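Local coordinates for cycloserine biosynthesis protein DcsG (Streptomyces lavendulae, PDB 6JIL) that catalyses the ATP- and magnesium-dependent cyclisation of O-ureido-D-serine to the antibiotic D-cycloserine, as a monomeric ligase of the ATP-grasp family, at residues A96-H101 / P265-M270. Residues are numbered along the deposited sequence; the frame is centred on the assembly and turned at random.
Sequences ADLAAH and PMVLEM. With MG (magnesium ion), chain H; MG (magnesium ion), chain I; ADP (adenosine-5'-diphosphate), chain G.
The C-terminal part of the short helix 94-100, with His101 just beyond it, lies beside strand 265-271, Leu98 and Val267 coming closest with their CA atoms 8.8 Å apart. One leucine makes the whole join from the helix side: Leu98 CD1 rests 4.2 Å from Val267 CG1, the two side chains crossing at about a right angle, and the same methyl group meets the selenium of Met270, a selenomethionine here, with CD1 4.3 Å from SE. Val267 holds CG1 anti to its backbone nitrogen (chi1 179°), which aims this branch at the leucine, while the extended start of the Met270 chain carries its selenium alongside. All three side chains are buried, and the contact is purely apolar. Val103 and Val105 add to the cluster around Leu98, Val267 pairs through its backbone with Pro104 and Ile106, just after the helix, and Met270 continues onto helix 227-244.

This back of an ATP-grasp nucleotide site illustrates how a strand can carry metal ligands on one side while apolar residues next to them in sequence pack it against a helix on the other. The break at Leu268 lets Leu268 and Glu269 both reach the nucleotide and metals, with Val267 and Met270 turned to the helix. Leu268 lies along ADP, its CD1 3.9 Å from C3' of the ribose. Glu269 OE2 lies 2.2 Å from the magnesium of chain H and 2.3 Å from that of chain I, which OE1 also binds. ADP joins through O1B and O2A to the chain H ion and O2B to the chain I ion, with waters and Glu271 among the remaining ligands; the two cations probably offset the negative charge of carboxylate and diphosphate. At the helix end His101 folds back, its ND1 donating to Asp97 O at 3.0 Å.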
ATOM      1  N   ALA A  96       6.023   3.598  11.378  1.00 19.13           N
ATOM      2  CA  ALA A  96       6.844   3.885  12.554  1.00 21.20           C
ATOM      3  C   ALA A  96       8.215   3.240  12.393  1.00 22.23           C
ATOM      4  O   ALA A  96       9.220   3.768  12.871  1.00 23.77           O
ATOM      5  CB  ALA A  96       6.163   3.378  13.816  1.00 21.32           C
ATOM      6  N   ASP A  97       8.254   2.093  11.722  1.00 22.45           N
ATOM      7  CA  ASP A  97       9.513   1.405  11.482  1.00 22.52           C
ATOM      8  C   ASP A  97      10.309   2.244  10.487  1.00 23.13           C
ATOM      9  O   ASP A  97      11.533   2.365  10.599  1.00 24.82           O
ATOM     10  CB  ASP A  97       9.261   0.005  10.918  1.00 23.59           C
ATOM     11  CG  ASP A  97       8.617  -0.930  11.935  1.00 24.60           C
ATOM     12  OD1 ASP A  97       7.563  -1.529  11.625  1.00 24.29           O
ATOM     13  OD2 ASP A  97       9.171  -1.073  13.046  1.00 25.21           O
ATOM     14  N   LEU A  98       9.610   2.835   9.521  1.00 21.78           N
ATOM     15  CA  LEU A  98      10.269   3.678   8.531  1.00 21.25           C
ATOM     16  C   LEU A  98      10.853   4.900   9.221  1.00 22.05           C
ATOM     17  O   LEU A  98      11.973   5.309   8.921  1.00 23.19           O
ATOM     18  CB  LEU A  98       9.291   4.133   7.447  1.00 16.50           C
ATOM     19  CG  LEU A  98       8.811   3.044   6.487  1.00 18.11           C
ATOM     20  CD1 LEU A  98       7.904   3.651   5.414  1.00 15.52           C
ATOM     21  CD2 LEU A  98      10.017   2.370   5.852  1.00 14.26           C
ATOM     22  N   ALA A  99      10.090   5.478  10.145  1.00 21.44           N
ATOM     23  CA  ALA A  99      10.544   6.656  10.868  1.00 22.91           C
ATOM     24  C   ALA A  99      11.794   6.345  11.696  1.00 23.56           C
ATOM     25  O   ALA A  99      12.684   7.189  11.822  1.00 25.32           O
ATOM     26  CB  ALA A  99       9.433   7.179  11.768  1.00 22.68           C
ATOM     27  N   ALA A 100      11.867   5.134  12.242  1.00 22.16           N
ATOM     28  CA  ALA A 100      13.007   4.725  13.057  1.00 22.81           C
ATOM     29  C   ALA A 100      14.268   4.551  12.216  1.00 24.39           C
ATOM     30  O   ALA A 100      15.375   4.527  12.753  1.00 24.81           O
ATOM     31  CB  ALA A 100      12.689   3.429  13.792  1.00 20.36           C
ATOM     32  N   HIS A 101      14.097   4.414  10.902  1.00 24.49           N
ATOM     33  CA  HIS A 101      15.233   4.258  10.000  1.00 23.61           C
ATOM     34  C   HIS A 101      15.604   5.574   9.325  1.00 23.97           C
ATOM     35  O   HIS A 101      16.341   5.585   8.342  1.00 26.56           O
ATOM     36  CB  HIS A 101      14.938   3.217   8.916  1.00 23.57           C
ATOM     37  CG  HIS A 101      15.086   1.800   9.376  1.00 25.36           C
ATOM     38  ND1 HIS A 101      14.247   1.228  10.307  1.00 27.42           N
ATOM     39  CD2 HIS A 101      15.990   0.847   9.048  1.00 24.57           C
ATOM     40  CE1 HIS A 101      14.628  -0.017  10.533  1.00 25.56           C
ATOM     41  NE2 HIS A 101      15.682  -0.271   9.782  1.00 26.58           N
ATOM     42  N   PRO A 265       9.909  15.779   0.298  1.00 24.96           N
ATOM     43  CA  PRO A 265       8.934  14.681   0.291  1.00 24.92           C
ATOM     44  C   PRO A 265       8.917  13.773   1.515  1.00 25.40           C
ATOM     45  O   PRO A 265       9.943  13.542   2.150  1.00 24.56           O
ATOM     46  CB  PRO A 265       9.292  13.917  -0.980  1.00 24.63           C
ATOM     47  CG  PRO A 265      10.785  14.082  -1.047  1.00 25.31           C
ATOM     48  CD  PRO A 265      11.001  15.532  -0.664  1.00 23.68           C
HETATM   49  N   MSE A 266       7.730  13.270   1.845  1.00 27.28           N
HETATM   50  CA  MSE A 266       7.561  12.349   2.964  1.00 27.95           C
HETATM   51  C   MSE A 266       6.591  11.231   2.577  1.00 26.22           C
HETATM   52  O   MSE A 266       5.627  11.448   1.840  1.00 25.78           O
HETATM   53  CB  MSE A 266       7.082  13.083   4.230  1.00 30.92           C
HETATM   54  CG  MSE A 266       5.894  14.019   4.059  1.00 37.48           C
HETATM   55 SE   MSE A 266       5.507  15.030   5.697  1.00 45.17          SE
HETATM   56  CE  MSE A 266       6.898  16.365   5.562  1.00 44.86           C
ATOM     57  N   VAL A 267       6.870  10.030   3.063  1.00 23.46           N
ATOM     58  CA  VAL A 267       6.046   8.879   2.763  1.00 21.74           C
ATOM     59  C   VAL A 267       4.631   9.023   3.309  1.00 22.10           C
ATOM     60  O   VAL A 267       4.439   9.399   4.464  1.00 23.34           O
ATOM     61  CB  VAL A 267       6.677   7.600   3.338  1.00 22.32           C
ATOM     62  CG1 VAL A 267       5.793   6.400   3.042  1.00 19.67           C
ATOM     63  CG2 VAL A 267       8.069   7.404   2.752  1.00 20.73           C
ATOM     64  N   LEU A 268       3.650   8.736   2.455  1.00 20.45           N
ATOM     65  CA  LEU A 268       2.234   8.783   2.807  1.00 17.24           C
ATOM     66  C   LEU A 268       1.933   7.346   3.194  1.00 17.56           C
ATOM     67  O   LEU A 268       1.466   7.062   4.290  1.00 17.97           O
ATOM     68  CB  LEU A 268       1.397   9.149   1.581  1.00 17.70           C
ATOM     69  CG  LEU A 268      -0.090   9.518   1.682  1.00 15.82           C
ATOM     70  CD1 LEU A 268      -0.730   9.263   0.320  1.00 15.66           C
ATOM     71  CD2 LEU A 268      -0.800   8.727   2.745  1.00 12.93           C
ATOM     72  N   GLU A 269       2.193   6.442   2.254  1.00 17.71           N
ATOM     73  CA  GLU A 269       2.000   5.019   2.463  1.00 18.16           C
ATOM     74  C   GLU A 269       2.911   4.285   1.489  1.00 18.76           C
ATOM     75  O   GLU A 269       3.423   4.872   0.532  1.00 18.13           O
ATOM     76  CB  GLU A 269       0.540   4.610   2.239  1.00 18.71           C
ATOM     77  CG  GLU A 269       0.102   4.524   0.788  1.00 18.31           C
ATOM     78  CD  GLU A 269      -1.013   3.513   0.595  1.00 18.53           C
ATOM     79  OE1 GLU A 269      -0.856   2.374   1.078  1.00 17.80           O
ATOM     80  OE2 GLU A 269      -2.035   3.848  -0.039  1.00 17.95           O
HETATM   81  N   MSE A 270       3.112   3.000   1.741  1.00 19.70           N
HETATM   82  CA  MSE A 270       3.982   2.175   0.918  1.00 21.23           C
HETATM   83  C   MSE A 270       3.356   0.795   0.763  1.00 20.74           C
HETATM   84  O   MSE A 270       2.869   0.224   1.733  1.00 21.82           O
HETATM   85  CB  MSE A 270       5.351   2.078   1.591  1.00 23.21           C
HETATM   86  CG  MSE A 270       6.240   0.961   1.108  1.00 28.82           C
HETATM   87 SE   MSE A 270       7.914   0.908   2.107  1.00 35.77          SE
HETATM   88  CE  MSE A 270       9.121   1.258   0.652  1.00 34.60           C
TER
HETATM   89 MG    MG H 404      -2.916   5.426  -1.370  1.00 22.32          MG
HETATM   90 MG    MG I 405      -2.728   1.693  -0.118  1.00 20.36          MG
HETATM   91  PB  ADP G 403      -5.045   3.887   1.256  1.00 15.07           P
HETATM   92  O1B ADP G 403      -4.767   4.577  -0.176  1.00 15.55           O
HETATM   93  O2B ADP G 403      -4.160   2.653   1.414  1.00 16.24           O
HETATM   94  O3B ADP G 403      -6.529   3.466   1.321  1.00 14.51           O
HETATM   95  PA  ADP G 403      -3.984   6.289   2.074  1.00 15.40           P
HETATM   96  O1A ADP G 403      -2.958   6.594   3.069  1.00 18.23           O
HETATM   97  O2A ADP G 403      -3.272   6.193   0.655  1.00 18.51           O
HETATM   98  O3A ADP G 403      -4.715   4.893   2.502  1.00 18.34           O
HETATM   99  O5' ADP G 403      -5.083   7.463   2.110  1.00 19.41           O
HETATM  100  C5' ADP G 403      -5.881   7.409   0.926  1.00 15.69           C
HETATM  101  C4' ADP G 403      -5.971   8.822   0.335  1.00 17.85           C
HETATM  102  O4' ADP G 403      -6.410   9.756   1.347  1.00 18.45           O
HETATM  103  C3' ADP G 403      -4.610   9.300  -0.158  1.00 17.94           C
HETATM  104  O3' ADP G 403      -4.385   8.941  -1.517  1.00 20.88           O
HETATM  105  C2' ADP G 403      -4.674  10.813   0.064  1.00 19.64           C
HETATM  106  O2' ADP G 403      -5.212  11.494  -1.074  1.00 21.76           O
HETATM  107  C1' ADP G 403      -5.571  10.952   1.315  1.00 19.75           C
HETATM  108  N9  ADP G 403      -4.760  11.079   2.559  1.00 19.96           N
HETATM  109  C8  ADP G 403      -4.576  10.126   3.530  1.00 19.04           C
HETATM  110  N7  ADP G 403      -3.854  10.597   4.504  1.00 16.25           N
HETATM  111  C5  ADP G 403      -3.520  11.875   4.235  1.00 17.79           C
HETATM  112  C6  ADP G 403      -2.953  12.935   4.994  1.00 17.65           C
HETATM  113  N6  ADP G 403      -2.403  12.695   6.244  1.00 15.38           N
HETATM  114  N1  ADP G 403      -2.979  14.181   4.483  1.00 17.83           N
HETATM  115  C2  ADP G 403      -3.523  14.443   3.293  1.00 18.87           C
HETATM  116  N3  ADP G 403      -4.072  13.485   2.550  1.00 18.46           N
HETATM  117  C4  ADP G 403      -4.094  12.206   2.971  1.00 17.97           C
HETATM  118  O   HOH W   1      -4.861   6.507  -2.353  1.00 33.05           O
HETATM  119  O   HOH W   2      -0.998   6.434  -2.209  1.00 24.17           O
HETATM  120  O   HOH W   3      -3.143  -0.114   1.238  1.00 13.47           O